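Local coordinates for protein 3,4-dihydroxybenzoate decarboxylase (Enterobacter cloacae, PDB 5NY5) that decarboxylates 3,4-dihydroxybenzoate to catechol with a prenylated flavin cofactor, and can be run in reverse for the regioselective para-carboxylation of catechols, at residues F148-V154 with V167-C173. Numbering follows the deposited sequence.
Sequences FFCLGLV and VTIHRLC
Segments 148-154 and 167-173, from strands 148-157 and 165-174, form part of an antiparallel beta hairpin with a beta bulge, in the Rift-related, FMN-binding-type domain of this UbiD-family enzyme. The axes of these segments approach to 4.6 Å, their N-to-C directions 149° apart, and all residues are extended except Cys-150 (phi/psi -112/-7°) and Leu-151 (-131/52°), which bulge and shift the register by one. Val-167 precedes the first bridge: its CG2 lies 4.2 Å from Leu-153 CD1, while its side chain also touches Glu-233, a manganese ligand in the metal-bound enzyme. Thr-168 opens the pairing, hydrogen-bonded with Val-154 through Val-154 N to Thr-168 O (2.7 Å) and Thr-168 N to Val-154 O (3.0 Å). Ile-169 is the non-hydrogen-bonded partner of Leu-153, with its CG1 4.0 Å from Leu-153 CD1. Facing Gly-152, His-170 donates from N to Gly-152 O (3.1 Å) and accepts a weak bond at O from Gly-152 N (3.4 Å). Its m rotamer directs the imidazole along its own strand, so that NE2 is hydrogen-bonded to Thr-168 OG1 (2.6 Å) and CD2 meets Val-154 CG2 at 3.4 Å. Arg-171 lies beside the bulge, its guanidinium salt-bridged to Glu-289. Ile-169, His-170 and Arg-171 bind prenylated FMN in the holoenzyme, so this strand lines the cofactor site, empty here. Leu-172 resumes regular pairing: Phe-149 N to Leu-172 O and Leu-172 N to Phe-149 O, both 2.8 Å. Over one face of the Phe-148 ring, Cys-173 makes CH-pi (CB to centroid 3.9 Å) and sulfur-aromatic (SG to centroid 4.4 Å) contacts.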
ATOM      1  N   PHE A 148     -24.419  33.694 -24.294  1.00 55.08           N
ATOM      2  CA  PHE A 148     -23.500  32.742 -24.900  1.00 55.04           C
ATOM      3  C   PHE A 148     -24.134  32.071 -26.109  1.00 53.46           C
ATOM      4  O   PHE A 148     -25.316  31.717 -26.086  1.00 52.89           O
ATOM      5  CB  PHE A 148     -23.084  31.654 -23.895  1.00 53.79           C
ATOM      6  CG  PHE A 148     -21.749  31.890 -23.249  1.00 54.67           C
ATOM      7  CD1 PHE A 148     -20.580  31.556 -23.908  1.00 54.78           C
ATOM      8  CD2 PHE A 148     -21.665  32.417 -21.972  1.00 57.17           C
ATOM      9  CE1 PHE A 148     -19.350  31.762 -23.314  1.00 55.76           C
ATOM     10  CE2 PHE A 148     -20.439  32.625 -21.370  1.00 56.58           C
ATOM     11  CZ  PHE A 148     -19.280  32.298 -22.043  1.00 57.30           C
ATOM     12  N   PHE A 149     -23.338  31.902 -27.160  1.00 63.14           N
ATOM     13  CA  PHE A 149     -23.610  30.931 -28.212  1.00 62.14           C
ATOM     14  C   PHE A 149     -22.712  29.729 -27.959  1.00 61.98           C
ATOM     15  O   PHE A 149     -21.497  29.885 -27.807  1.00 63.10           O
ATOM     16  CB  PHE A 149     -23.339  31.507 -29.604  1.00 62.78           C
ATOM     17  CG  PHE A 149     -24.137  32.737 -29.926  1.00 63.25           C
ATOM     18  CD1 PHE A 149     -25.462  32.637 -30.314  1.00 62.34           C
ATOM     19  CD2 PHE A 149     -23.557  33.991 -29.866  1.00 64.77           C
ATOM     20  CE1 PHE A 149     -26.195  33.766 -30.616  1.00 62.96           C
ATOM     21  CE2 PHE A 149     -24.285  35.123 -30.167  1.00 65.38           C
ATOM     22  CZ  PHE A 149     -25.605  35.010 -30.543  1.00 64.49           C
ATOM     23  N   CYS A 150     -23.302  28.537 -27.906  1.00 60.76           N
ATOM     24  CA  CYS A 150     -22.564  27.355 -27.493  1.00 60.70           C
ATOM     25  C   CYS A 150     -22.349  26.334 -28.599  1.00 60.27           C
ATOM     26  O   CYS A 150     -21.614  25.365 -28.382  1.00 60.47           O
ATOM     27  CB  CYS A 150     -23.274  26.677 -26.313  1.00 59.94           C
ATOM     28  SG  CYS A 150     -23.387  27.718 -24.848  1.00 60.68           S
ATOM     29  N   LEU A 151     -22.956  26.514 -29.764  1.00 59.84           N
ATOM     30  CA  LEU A 151     -22.816  25.575 -30.872  1.00 59.53           C
ATOM     31  C   LEU A 151     -22.465  26.317 -32.154  1.00 60.30           C
ATOM     32  O   LEU A 151     -23.099  26.155 -33.199  1.00 59.87           O
ATOM     33  CB  LEU A 151     -24.086  24.744 -31.038  1.00 58.19           C
ATOM     34  CG  LEU A 151     -24.367  23.765 -29.896  1.00 65.23           C
ATOM     35  CD1 LEU A 151     -25.703  23.066 -30.090  1.00 56.41           C
ATOM     36  CD2 LEU A 151     -23.240  22.751 -29.782  1.00 58.08           C
ATOM     37  N   GLY A 152     -21.434  27.152 -32.082  1.00 61.62           N
ATOM     38  CA  GLY A 152     -20.951  27.850 -33.253  1.00 62.65           C
ATOM     39  C   GLY A 152     -19.905  27.056 -34.007  1.00 63.33           C
ATOM     40  O   GLY A 152     -18.779  26.890 -33.528  1.00 64.28           O
ATOM     41  N   LEU A 153     -20.270  26.544 -35.178  1.00 62.99           N
ATOM     42  CA  LEU A 153     -19.325  25.841 -36.040  1.00 63.82           C
ATOM     43  C   LEU A 153     -18.502  26.879 -36.790  1.00 65.49           C
ATOM     44  O   LEU A 153     -19.023  27.582 -37.662  1.00 65.70           O
ATOM     45  CB  LEU A 153     -20.061  24.917 -37.004  1.00 62.97           C
ATOM     46  CG  LEU A 153     -19.168  24.074 -37.913  1.00 63.84           C
ATOM     47  CD1 LEU A 153     -18.568  22.911 -37.148  1.00 63.74           C
ATOM     48  CD2 LEU A 153     -19.934  23.583 -39.121  1.00 63.37           C
ATOM     49  N   VAL A 154     -17.219  26.981 -36.457  1.00 66.85           N
ATOM     50  CA  VAL A 154     -16.353  28.034 -36.973  1.00 68.67           C
ATOM     51  C   VAL A 154     -15.534  27.490 -38.132  1.00 69.82           C
ATOM     52  O   VAL A 154     -14.877  26.449 -38.006  1.00 70.01           O
ATOM     53  CB  VAL A 154     -15.439  28.590 -35.869  1.00 69.74           C
ATOM     54  CG1 VAL A 154     -14.516  29.650 -36.439  1.00 71.81           C
ATOM     55  CG2 VAL A 154     -16.270  29.161 -34.736  1.00 68.74           C
ATOM     56  N   VAL A 167     -12.228  23.494 -39.397  1.00 73.86           N
ATOM     57  CA  VAL A 167     -13.594  23.696 -38.932  1.00 71.76           C
ATOM     58  C   VAL A 167     -13.712  23.071 -37.548  1.00 72.39           C
ATOM     59  O   VAL A 167     -13.232  21.954 -37.318  1.00 73.80           O
ATOM     60  CB  VAL A 167     -14.629  23.124 -39.924  1.00 72.81           C
ATOM     61  CG1 VAL A 167     -14.015  22.967 -41.314  1.00 78.66           C
ATOM     62  CG2 VAL A 167     -15.245  21.821 -39.444  1.00 70.37           C
ATOM     63  N   THR A 168     -14.304  23.815 -36.616  1.00 69.06           N
ATOM     64  CA  THR A 168     -14.330  23.421 -35.215  1.00 68.47           C
ATOM     65  C   THR A 168     -15.571  24.001 -34.551  1.00 66.89           C
ATOM     66  O   THR A 168     -16.292  24.814 -35.134  1.00 66.47           O
ATOM     67  CB  THR A 168     -13.072  23.889 -34.474  1.00 70.19           C
ATOM     68  OG1 THR A 168     -12.689  25.187 -34.950  1.00 71.35           O
ATOM     69  CG2 THR A 168     -11.926  22.915 -34.675  1.00 71.59           C
ATOM     70  N   ILE A 169     -15.802  23.580 -33.310  1.00 66.21           N
ATOM     71  CA  ILE A 169     -16.932  24.038 -32.508  1.00 64.88           C
ATOM     72  C   ILE A 169     -16.394  24.850 -31.339  1.00 65.71           C
ATOM     73  O   ILE A 169     -15.536  24.374 -30.585  1.00 66.55           O
ATOM     74  CB  ILE A 169     -17.789  22.862 -32.014  1.00 63.44           C
ATOM     75  CG1 ILE A 169     -18.328  22.062 -33.201  1.00 62.76           C
ATOM     76  CG2 ILE A 169     -18.935  23.366 -31.148  1.00 62.29           C
ATOM     77  CD1 ILE A 169     -19.333  20.995 -32.820  1.00 61.37           C
ATOM     78  N   HIS A 170     -16.899  26.070 -31.189  1.00 65.63           N
ATOM     79  CA  HIS A 170     -16.488  26.974 -30.127  1.00 66.49           C
ATOM     80  C   HIS A 170     -17.722  27.537 -29.440  1.00 65.35           C
ATOM     81  O   HIS A 170     -18.850  27.394 -29.919  1.00 64.07           O
ATOM     82  CB  HIS A 170     -15.629  28.126 -30.667  1.00 68.18           C
ATOM     83  CG  HIS A 170     -14.466  27.682 -31.497  1.00 69.49           C
ATOM     84  ND1 HIS A 170     -13.160  27.818 -31.079  1.00 71.29           N
ATOM     85  CD2 HIS A 170     -14.411  27.112 -32.722  1.00 69.42           C
ATOM     86  CE1 HIS A 170     -12.351  27.347 -32.011  1.00 72.28           C
ATOM     87  NE2 HIS A 170     -13.086  26.914 -33.020  1.00 71.48           N
ATOM     88  N   ARG A 171     -17.495  28.187 -28.304  1.00 65.99           N
ATOM     89  CA  ARG A 171     -18.522  28.957 -27.622  1.00 65.37           C
ATOM     90  C   ARG A 171     -18.110  30.422 -27.613  1.00 66.75           C
ATOM     91  O   ARG A 171     -16.924  30.740 -27.493  1.00 68.29           O
ATOM     92  CB  ARG A 171     -18.756  28.456 -26.193  1.00 65.00           C
ATOM     93  CG  ARG A 171     -17.587  28.656 -25.247  1.00 66.54           C
ATOM     94  CD  ARG A 171     -17.885  28.060 -23.883  1.00 66.21           C
ATOM     95  NE  ARG A 171     -16.797  28.281 -22.937  1.00 67.84           N
ATOM     96  CZ  ARG A 171     -16.729  27.722 -21.735  1.00 68.07           C
ATOM     97  NH1 ARG A 171     -17.688  26.901 -21.331  1.00 66.76           N
ATOM     98  NH2 ARG A 171     -15.703  27.979 -20.939  1.00 69.75           N
ATOM     99  N   LEU A 172     -19.090  31.309 -27.758  1.00 66.35           N
ATOM    100  CA  LEU A 172     -18.833  32.737 -27.891  1.00 67.72           C
ATOM    101  C   LEU A 172     -19.729  33.508 -26.937  1.00 67.53           C
ATOM    102  O   LEU A 172     -20.931  33.240 -26.855  1.00 66.21           O
ATOM    103  CB  LEU A 172     -19.066  33.211 -29.329  1.00 67.88           C
ATOM    104  CG  LEU A 172     -18.127  32.648 -30.399  1.00 68.44           C
ATOM    105  CD1 LEU A 172     -18.638  31.327 -30.956  1.00 66.92           C
ATOM    106  CD2 LEU A 172     -17.921  33.661 -31.510  1.00 69.67           C
ATOM    107  N   CYS A 173     -19.143  34.468 -26.228  1.00 69.01           N
ATOM    108  CA  CYS A 173     -19.872  35.312 -25.294  1.00 69.21           C
ATOM    109  C   CYS A 173     -20.095  36.683 -25.919  1.00 70.27           C
ATOM    110  O   CYS A 173     -19.164  37.276 -26.472  1.00 71.72           O
ATOM    111  CB  CYS A 173     -19.110  35.444 -23.975  1.00 70.29           C
ATOM    112  SG  CYS A 173     -19.935  36.448 -22.724  1.00 70.77           S
TER